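Local coordinates for protein DMATS type aromatic prenyltransferase (Streptomyces coelicolor, PDB 6ZRZ) that probably transfers the dimethylallyl group of its diphosphate donor to C5 of the tryptophan indole, as a bacterial aromatic prenyltransferase of the DMATS type, at residues 66-71 and 341-346; 208-213 and 251-256; 275-280 and 325-330. All coordinates share one frame; numbering follows the deposited sequence.

Contact 1: residues 66-71 and 341-346. With 6C7 (S-(3-methylbut-2-en-1-yl) trihydrogen thiodiphosphate), chain C.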
# COMPACT_ATOMS: atom_id res chain seq x y z
N PHE A 66 -0.99 -0.04 -7.26
CA PHE A 66 -1.88 -1.21 -7.28
C PHE A 66 -1.31 -2.29 -6.39
O PHE A 66 -0.12 -2.28 -6.06
CB PHE A 66 -2.07 -1.74 -8.70
CG PHE A 66 -2.68 -0.74 -9.65
CD1 PHE A 66 -4.03 -0.46 -9.62
CD2 PHE A 66 -1.89 -0.08 -10.57
CE1 PHE A 66 -4.58 0.47 -10.47
CE2 PHE A 66 -2.44 0.85 -11.44
CZ PHE A 66 -3.79 1.12 -11.39
N SER A 67 -2.13 -3.23 -6.04
CA SER A 67 -1.65 -4.42 -5.32
C SER A 67 -2.54 -5.61 -5.63
O SER A 67 -3.76 -5.41 -5.95
CB SER A 67 -1.50 -4.17 -3.85
OG SER A 67 -2.74 -3.99 -3.18
N LEU A 68 -1.92 -6.78 -5.62
CA LEU A 68 -2.63 -8.08 -5.71
C LEU A 68 -2.28 -8.86 -4.49
O LEU A 68 -1.06 -9.07 -4.24
CB LEU A 68 -2.22 -8.85 -6.93
CG LEU A 68 -2.68 -8.30 -8.26
CD1 LEU A 68 -2.07 -9.13 -9.38
CD2 LEU A 68 -4.19 -8.33 -8.35
N SER A 69 -3.30 -9.26 -3.76
CA SER A 69 -3.19 -10.06 -2.56
C SER A 69 -3.63 -11.50 -2.88
O SER A 69 -4.77 -11.70 -3.41
CB SER A 69 -4.00 -9.46 -1.49
OG SER A 69 -3.58 -9.94 -0.24
N PHE A 70 -2.77 -12.46 -2.57
CA PHE A 70 -2.98 -13.89 -2.86
C PHE A 70 -3.20 -14.65 -1.54
O PHE A 70 -2.33 -14.63 -0.68
CB PHE A 70 -1.79 -14.46 -3.61
CG PHE A 70 -1.51 -13.80 -4.93
CD1 PHE A 70 -1.97 -14.36 -6.12
CD2 PHE A 70 -0.76 -12.64 -5.00
CE1 PHE A 70 -1.69 -13.74 -7.34
CE2 PHE A 70 -0.47 -12.05 -6.22
CZ PHE A 70 -0.94 -12.59 -7.38
N ARG A 71 -4.34 -15.33 -1.43
CA ARG A 71 -4.71 -16.22 -0.30
C ARG A 71 -4.89 -17.62 -0.89
O ARG A 71 -5.44 -17.74 -1.98
CB ARG A 71 -5.98 -15.67 0.36
CG ARG A 71 -5.96 -15.66 1.88
N ALA A 341 1.77 -8.46 -3.46
CA ALA A 341 2.71 -7.73 -4.32
C ALA A 341 2.12 -6.35 -4.60
O ALA A 341 0.94 -6.23 -4.99
CB ALA A 341 2.97 -8.50 -5.58
N TYR A 342 2.90 -5.34 -4.28
CA TYR A 342 2.60 -3.92 -4.52
C TYR A 342 3.24 -3.55 -5.84
O TYR A 342 4.45 -3.75 -6.00
CB TYR A 342 3.08 -3.10 -3.32
CG TYR A 342 2.33 -3.48 -2.10
CD1 TYR A 342 1.18 -2.80 -1.71
CD2 TYR A 342 2.68 -4.64 -1.39
CE1 TYR A 342 0.41 -3.23 -0.63
CE2 TYR A 342 1.96 -5.03 -0.28
CZ TYR A 342 0.81 -4.35 0.08
OH TYR A 342 0.10 -4.79 1.17
N LEU A 343 2.44 -3.03 -6.74
CA LEU A 343 2.78 -2.88 -8.18
C LEU A 343 2.67 -1.42 -8.56
O LEU A 343 1.53 -0.82 -8.41
CB LEU A 343 1.84 -3.73 -9.02
CG LEU A 343 1.77 -5.22 -8.67
CD1 LEU A 343 0.75 -5.93 -9.53
CD2 LEU A 343 3.13 -5.87 -8.80
N SER A 344 3.74 -0.89 -9.09
CA SER A 344 3.87 0.54 -9.39
C SER A 344 3.17 0.88 -10.70
O SER A 344 3.20 0.06 -11.66
CB SER A 344 5.31 0.92 -9.45
OG SER A 344 5.94 0.64 -8.23
N SER A 345 2.56 2.04 -10.75
CA SER A 345 1.97 2.60 -11.99
C SER A 345 3.05 3.06 -12.96
O SER A 345 2.92 2.78 -14.16
CB SER A 345 0.99 3.69 -11.67
OG SER A 345 0.62 4.33 -12.87
N GLU A 346 4.10 3.74 -12.47
CA GLU A 346 5.23 4.23 -13.29
C GLU A 346 4.72 5.21 -14.38
O GLU A 346 5.26 5.20 -15.47
CB GLU A 346 5.99 3.05 -13.91
CG GLU A 346 6.78 2.26 -12.89
CD GLU A 346 7.79 1.26 -13.47
OE1 GLU A 346 7.55 0.75 -14.56
OE2 GLU A 346 8.80 1.02 -12.81
O4 6C7 C . -4.10 -5.85 5.38
P1 6C7 C . -4.31 -5.05 3.97
O6 6C7 C . -4.00 -5.87 2.79
O5 6C7 C . -5.86 -4.54 3.98
O2 6C7 C . -3.46 -3.66 4.05
P3 6C7 C . -2.21 -3.34 3.08
O8 6C7 C . -1.13 -4.45 3.51
O7 6C7 C . -2.49 -3.41 1.63
S9 6C7 C . -1.54 -1.75 3.63
C10 6C7 C . -0.10 -1.57 2.55
C11 6C7 C . -0.26 -0.16 1.94
C12 6C7 C . 0.43 1.09 2.56
C13 6C7 C . 0.22 2.44 1.92
C14 6C7 C . 1.29 1.02 3.82
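Phe66 and Leu343 exchange two backbone hydrogen bonds, Leu343 N to Phe66 O at 2.8 Å and Phe66 N to Leu343 O at 2.9 Å. The next such pair repeats the pattern, Leu68 N to Ala341 O and Ala341 N to Leu68 O, both at 3.0 Å. Between these two hydrogen-bonded pairs sits the non-hydrogen-bonded pair of Ser67 and Tyr342, where the carbonyl oxygens of Phe66 and Ala341 also receive CA-H...O contacts. From this pair Tyr342 reaches the thiodiphosphate of the prenyl donor analogue: its OH lies 2.7 Å from O8 of 6C7 and makes a weak, unsettled bond to O7, which lies at the ring edge in the ring plane. Arg79 and Arg338 bind the same anion. The strands run antiparallel, at 156°, and join the first strand of the ten-stranded barrel, 64-70, to the last, 338-344; this pairing closes the ABBA barrel. Ser67 and Tyr342 face its interior. Ser67 CB touches CD1 of the Tyr342 ring at 3.7 Å, while Ser67 OG is bound by Arg79. On the other face Phe66, Leu68, Ala341 and Leu343 pack against helix 303-312. Here CD1 of Leu68 meets CD1 of Leu343 at 4.3 Å, and the CB atoms of Phe66 and Leu343 lie 4.4 Å apart. With CG anti to its carbonyl carbon (chi1 -60°), the Phe66 ring is carried toward Ser345, whose CB approaches CE2, and onto Leu17 of helix 6-20.

Contact 2: residues 208-213 and 251-256. With TRP (tryptophan), chain D.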
# COMPACT_ATOMS: atom_id res chain seq x y z
N ARG A 208 8.04 1.51 11.15
CA ARG A 208 9.21 1.45 10.28
C ARG A 208 10.30 0.69 11.03
O ARG A 208 10.41 0.87 12.23
CB ARG A 208 9.64 2.86 9.92
CG ARG A 208 10.78 2.92 8.93
CD ARG A 208 11.16 4.36 8.70
NE ARG A 208 12.19 4.76 9.62
CZ ARG A 208 12.19 5.87 10.39
NH1 ARG A 208 13.24 6.11 11.16
NH2 ARG A 208 11.17 6.73 10.37
N HIS A 209 11.11 -0.10 10.33
CA HIS A 209 12.21 -0.88 10.96
C HIS A 209 13.49 -0.64 10.17
O HIS A 209 13.63 -1.18 9.13
CB HIS A 209 11.84 -2.36 11.02
CG HIS A 209 10.59 -2.64 11.77
ND1 HIS A 209 10.53 -2.61 13.13
CD2 HIS A 209 9.36 -2.94 11.34
CE1 HIS A 209 9.31 -2.88 13.50
NE2 HIS A 209 8.58 -3.10 12.43
N ASP A 210 14.35 0.23 10.65
CA ASP A 210 15.63 0.50 9.96
C ASP A 210 16.57 -0.67 10.19
O ASP A 210 16.61 -1.15 11.33
CB ASP A 210 16.27 1.78 10.47
CG ASP A 210 15.43 3.02 10.23
OD1 ASP A 210 14.48 2.96 9.42
OD2 ASP A 210 15.71 4.00 10.87
N ASN A 211 17.25 -1.13 9.15
CA ASN A 211 18.30 -2.19 9.24
C ASN A 211 17.70 -3.43 9.91
O ASN A 211 18.32 -3.99 10.85
CB ASN A 211 19.53 -1.68 9.99
CG ASN A 211 20.03 -0.39 9.41
OD1 ASN A 211 20.17 -0.28 8.20
ND2 ASN A 211 20.27 0.60 10.25
N LEU A 212 16.54 -3.87 9.45
CA LEU A 212 15.89 -5.07 10.01
C LEU A 212 16.69 -6.32 9.62
O LEU A 212 17.11 -6.45 8.47
CB LEU A 212 14.46 -5.14 9.51
CG LEU A 212 13.60 -6.25 10.11
CD1 LEU A 212 13.33 -6.04 11.59
CD2 LEU A 212 12.31 -6.32 9.36
N THR A 213 16.86 -7.22 10.59
CA THR A 213 17.44 -8.56 10.36
C THR A 213 16.34 -9.59 10.37
O THR A 213 15.26 -9.34 10.93
CB THR A 213 18.47 -8.87 11.45
OG1 THR A 213 17.77 -8.84 12.68
CG2 THR A 213 19.57 -7.87 11.53
N GLY A 251 18.87 -0.96 2.50
CA GLY A 251 18.21 0.03 1.62
C GLY A 251 17.09 0.71 2.36
O GLY A 251 17.21 0.90 3.54
N ARG A 252 16.01 1.04 1.69
CA ARG A 252 14.93 1.66 2.42
C ARG A 252 14.37 0.59 3.36
O ARG A 252 14.54 -0.61 3.15
CB ARG A 252 13.94 2.33 1.49
CG ARG A 252 12.85 1.41 1.04
CD ARG A 252 11.91 2.12 0.06
NE ARG A 252 12.51 2.22 -1.27
CZ ARG A 252 12.62 3.33 -2.05
NH1 ARG A 252 13.19 3.23 -3.25
NH2 ARG A 252 12.16 4.52 -1.66
N PRO A 253 13.78 1.01 4.46
CA PRO A 253 13.44 0.10 5.54
C PRO A 253 12.23 -0.79 5.31
O PRO A 253 11.28 -0.45 4.48
CB PRO A 253 13.19 1.04 6.68
CG PRO A 253 12.60 2.23 6.03
CD PRO A 253 13.43 2.40 4.77
N ALA A 254 12.26 -1.92 5.96
CA ALA A 254 11.10 -2.79 6.10
C ALA A 254 10.07 -2.04 6.91
O ALA A 254 10.44 -1.11 7.65
CB ALA A 254 11.47 -4.09 6.77
N GLN A 255 8.83 -2.44 6.81
CA GLN A 255 7.76 -1.94 7.67
C GLN A 255 6.95 -3.14 8.15
O GLN A 255 6.97 -4.19 7.47
CB GLN A 255 6.86 -0.97 6.90
CG GLN A 255 7.56 0.32 6.51
CD GLN A 255 6.57 1.39 6.07
OE1 GLN A 255 5.34 1.29 6.30
NE2 GLN A 255 7.10 2.39 5.43
N SER A 256 6.26 -2.98 9.27
CA SER A 256 5.29 -3.98 9.76
C SER A 256 3.97 -3.30 9.99
O SER A 256 3.95 -2.08 10.23
CB SER A 256 5.78 -4.68 11.03
OG SER A 256 5.97 -3.75 12.08
N TRP D . 5.91 4.51 -1.49
CA TRP D . 5.85 4.75 -0.03
C TRP D . 6.94 3.95 0.69
O TRP D . 7.68 3.12 0.11
CB TRP D . 4.46 4.43 0.54
CG TRP D . 3.94 3.06 0.23
CD1 TRP D . 3.22 2.67 -0.86
CD2 TRP D . 4.10 1.88 1.04
NE1 TRP D . 2.93 1.33 -0.78
CE2 TRP D . 3.44 0.82 0.38
CE3 TRP D . 4.72 1.62 2.27
CZ2 TRP D . 3.40 -0.47 0.89
CZ3 TRP D . 4.67 0.34 2.79
CH2 TRP D . 4.03 -0.69 2.10
OXT TRP D . 7.11 4.14 1.92
O HOH W 1 15.01 -2.55 7.26
O HOH W 2 16.79 -0.37 6.51
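The imidazole of His209 is met at its edge, in the ring plane, by Ser256 OG, which forms a nearly straight hydrogen bond of 2.7 Å with NE2; either atom could donate. The Arg208 guanidinium, also engaged at its edge, grips the Asp210 carboxylate side-on, NE to OD1 at 2.9 Å and NH1 to OD2 at 3.3 Å, while Pro253 CG approaches it obliquely. These groups belong to the pairing of strands 202-209 and 254-260, antiparallel neighbours in the ABBA barrel, where strand 202-209 ends and strand 254-260 begins. His209 N donates to Ala254 O at 2.9 Å. On the other side of this pair a water stands between the strands, donating to His209 O and accepting from Ala254 N and Leu212 N. Gln255, paired with Arg208, reaches into the barrel with its chain extended beyond CG, and OE1 comes 3.7 Å from CZ3 of the bound tryptophan. On the opposite face Leu212 CD2 packs on Ala254 CB at 3.5 Å. Extended through chi1 and chi2 and then bent at chi3 (91°), Arg208 turns its guanidinium to Asp210; its aliphatic part crosses the proline ring, CG resting 3.5 Å from Pro253 CG.

Contact 3: residues 275-280 and 325-330. With TRP (tryptophan), chain D.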
# COMPACT_ATOMS: atom_id res chain seq x y z
N ILE A 275 8.54 -5.85 2.79
CA ILE A 275 9.94 -5.70 2.33
C ILE A 275 9.96 -4.96 0.98
O ILE A 275 9.36 -5.40 0.02
CB ILE A 275 10.63 -7.06 2.28
CG1 ILE A 275 10.69 -7.65 3.69
CG2 ILE A 275 12.01 -6.92 1.64
CD1 ILE A 275 11.31 -9.02 3.78
N PRO A 276 10.65 -3.80 0.90
CA PRO A 276 10.76 -3.03 -0.34
C PRO A 276 11.75 -3.66 -1.33
O PRO A 276 12.83 -3.17 -1.53
CB PRO A 276 11.22 -1.66 0.13
CG PRO A 276 12.03 -1.99 1.37
CD PRO A 276 11.38 -3.20 2.01
N VAL A 277 11.32 -4.74 -1.94
CA VAL A 277 12.13 -5.63 -2.79
C VAL A 277 12.83 -4.81 -3.89
O VAL A 277 13.88 -5.24 -4.32
CB VAL A 277 11.27 -6.77 -3.36
CG1 VAL A 277 10.21 -6.29 -4.35
CG2 VAL A 277 12.13 -7.82 -4.01
N ARG A 278 12.25 -3.69 -4.34
CA ARG A 278 12.82 -2.87 -5.42
C ARG A 278 14.22 -2.38 -5.07
O ARG A 278 14.98 -2.10 -6.01
CB ARG A 278 11.96 -1.64 -5.74
CG ARG A 278 11.74 -0.67 -4.59
CD ARG A 278 10.64 0.26 -5.02
NE ARG A 278 10.34 1.40 -4.13
CZ ARG A 278 9.60 1.37 -3.02
NH1 ARG A 278 9.16 0.23 -2.54
NH2 ARG A 278 9.37 2.49 -2.35
N ASP A 279 14.56 -2.26 -3.80
CA ASP A 279 15.88 -1.78 -3.34
C ASP A 279 16.89 -2.91 -3.27
O ASP A 279 18.06 -2.60 -2.93
CB ASP A 279 15.76 -1.09 -1.98
CG ASP A 279 15.24 0.32 -2.04
OD1 ASP A 279 14.72 0.75 -3.12
OD2 ASP A 279 15.33 1.01 -0.99
N TYR A 280 16.52 -4.16 -3.58
CA TYR A 280 17.32 -5.38 -3.24
C TYR A 280 17.46 -6.31 -4.45
O TYR A 280 17.88 -7.44 -4.27
CB TYR A 280 16.70 -6.09 -2.03
CG TYR A 280 16.64 -5.21 -0.82
CD1 TYR A 280 17.80 -4.80 -0.19
CD2 TYR A 280 15.45 -4.71 -0.33
CE1 TYR A 280 17.78 -3.93 0.89
CE2 TYR A 280 15.41 -3.85 0.76
CZ TYR A 280 16.59 -3.47 1.39
OH TYR A 280 16.59 -2.60 2.44
N ALA A 325 7.18 -2.97 -6.13
CA ALA A 325 7.69 -2.02 -5.13
C ALA A 325 7.95 -2.74 -3.80
O ALA A 325 9.04 -2.53 -3.20
CB ALA A 325 6.74 -0.89 -4.96
N TYR A 326 6.98 -3.49 -3.32
CA TYR A 326 7.05 -4.24 -2.05
C TYR A 326 6.50 -5.65 -2.26
O TYR A 326 5.63 -5.88 -3.09
CB TYR A 326 6.20 -3.65 -0.93
CG TYR A 326 6.72 -2.42 -0.27
CD1 TYR A 326 7.48 -2.49 0.89
CD2 TYR A 326 6.49 -1.17 -0.81
CE1 TYR A 326 7.94 -1.35 1.53
CE2 TYR A 326 6.99 -0.02 -0.21
CZ TYR A 326 7.72 -0.10 0.97
OH TYR A 326 8.22 1.04 1.57
N LEU A 327 6.99 -6.55 -1.45
CA LEU A 327 6.32 -7.82 -1.18
C LEU A 327 5.95 -7.85 0.28
O LEU A 327 6.71 -7.32 1.10
CB LEU A 327 7.23 -8.99 -1.53
CG LEU A 327 7.62 -9.12 -2.99
CD1 LEU A 327 8.65 -10.23 -3.13
CD2 LEU A 327 6.40 -9.36 -3.87
N ALA A 328 4.85 -8.49 0.61
CA ALA A 328 4.39 -8.59 2.01
C ALA A 328 3.93 -10.01 2.30
O ALA A 328 3.29 -10.65 1.40
CB ALA A 328 3.29 -7.60 2.25
N LEU A 329 4.19 -10.46 3.53
CA LEU A 329 3.60 -11.68 4.10
C LEU A 329 2.68 -11.24 5.23
O LEU A 329 3.17 -10.58 6.18
CB LEU A 329 4.72 -12.58 4.60
CG LEU A 329 4.24 -13.89 5.22
CD1 LEU A 329 3.57 -14.74 4.17
CD2 LEU A 329 5.37 -14.64 5.87
N ALA A 330 1.40 -11.56 5.11
CA ALA A 330 0.29 -11.05 5.98
C ALA A 330 -0.34 -12.20 6.76
O ALA A 330 -0.86 -13.13 6.10
CB ALA A 330 -0.76 -10.33 5.14
N TRP D . 5.91 4.51 -1.49
CA TRP D . 5.85 4.75 -0.03
C TRP D . 6.94 3.95 0.69
O TRP D . 7.68 3.12 0.11
CB TRP D . 4.46 4.43 0.54
CG TRP D . 3.94 3.06 0.23
CD1 TRP D . 3.22 2.67 -0.86
CD2 TRP D . 4.10 1.88 1.04
NE1 TRP D . 2.93 1.33 -0.78
CE2 TRP D . 3.44 0.82 0.38
CE3 TRP D . 4.72 1.62 2.27
CZ2 TRP D . 3.40 -0.47 0.89
CZ3 TRP D . 4.67 0.34 2.79
CH2 TRP D . 4.03 -0.69 2.10
OXT TRP D . 7.11 4.14 1.92
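Ile275 and Leu327 form an antiparallel hydrogen-bonded pair, Ile275 N to Leu327 O at 2.9 Å and Leu327 N to Ile275 O at 3.0 Å, after which segment 275-280 leaves the sheet through an inverse gamma turn centred on Pro276 and a short 3-10 segment. The turn places Pro276 over one face of the Tyr326 ring: CB stands 4.0 Å from the ring centroid, 29° off the normal, a CH-pi contact. The bound tryptophan covers the opposite face, its indole atom CH2 3.7 Å above the plane and over the ring centre, so the phenol is sandwiched between proline and substrate. The hydroxyl of Tyr326 donates to the carboxylate O of the ligand at 2.6 Å, with that oxygen in the plane of the ring. Arg278 brings a second donor to the same oxygen, NH2 at 3.1 Å, and is itself steadied by its NH1, which binds Ala325 O at 2.8 Å. Ala325 O lies in the guanidinium plane, yet NH1 stands above the carbonyl plane rather than on a lone pair. Extended from CG to NE, the arginine chain passes along Ala325; Tyr326 CE2 lies at the edge of the guanidinium, near its plane, and the planes of ring and guanidinium are 64° apart. Asp59 pairs with NH2 and would balance its charge. On the side away from the ligand, Val277 CG1 packs against Leu327 CG, and Phe235 of helix 229-240 touches Ile275 and Leu327. Tyr326 and Arg278 thus hold one carboxylate oxygen in the tryptophan pocket inside the ABBA barrel.

All three contacts are buried and reach one closed antiparallel sheet, contacts 2 and 3 where its strands run into loops. Contact 1 lies nearest the chain centre and is regular strand pairing, its one ligand-binding side chain directed to the thiodiphosphate. Contacts 1 and 3 hold adjacent strands, 338-344 and 324-332, and touch through backbone bonds of Tyr342 with Ala325 and Tyr326. Contact 2, about 20 Å from contact 1 between centres, is more peripheral: three of its touching residues are partly exposed, and water and a salt bridge supplement a single direct backbone bond. Contact 2 meets the bound tryptophan at the indole, contact 3 at both indole and carboxylate; the Arg252–Asp279 salt bridge links them.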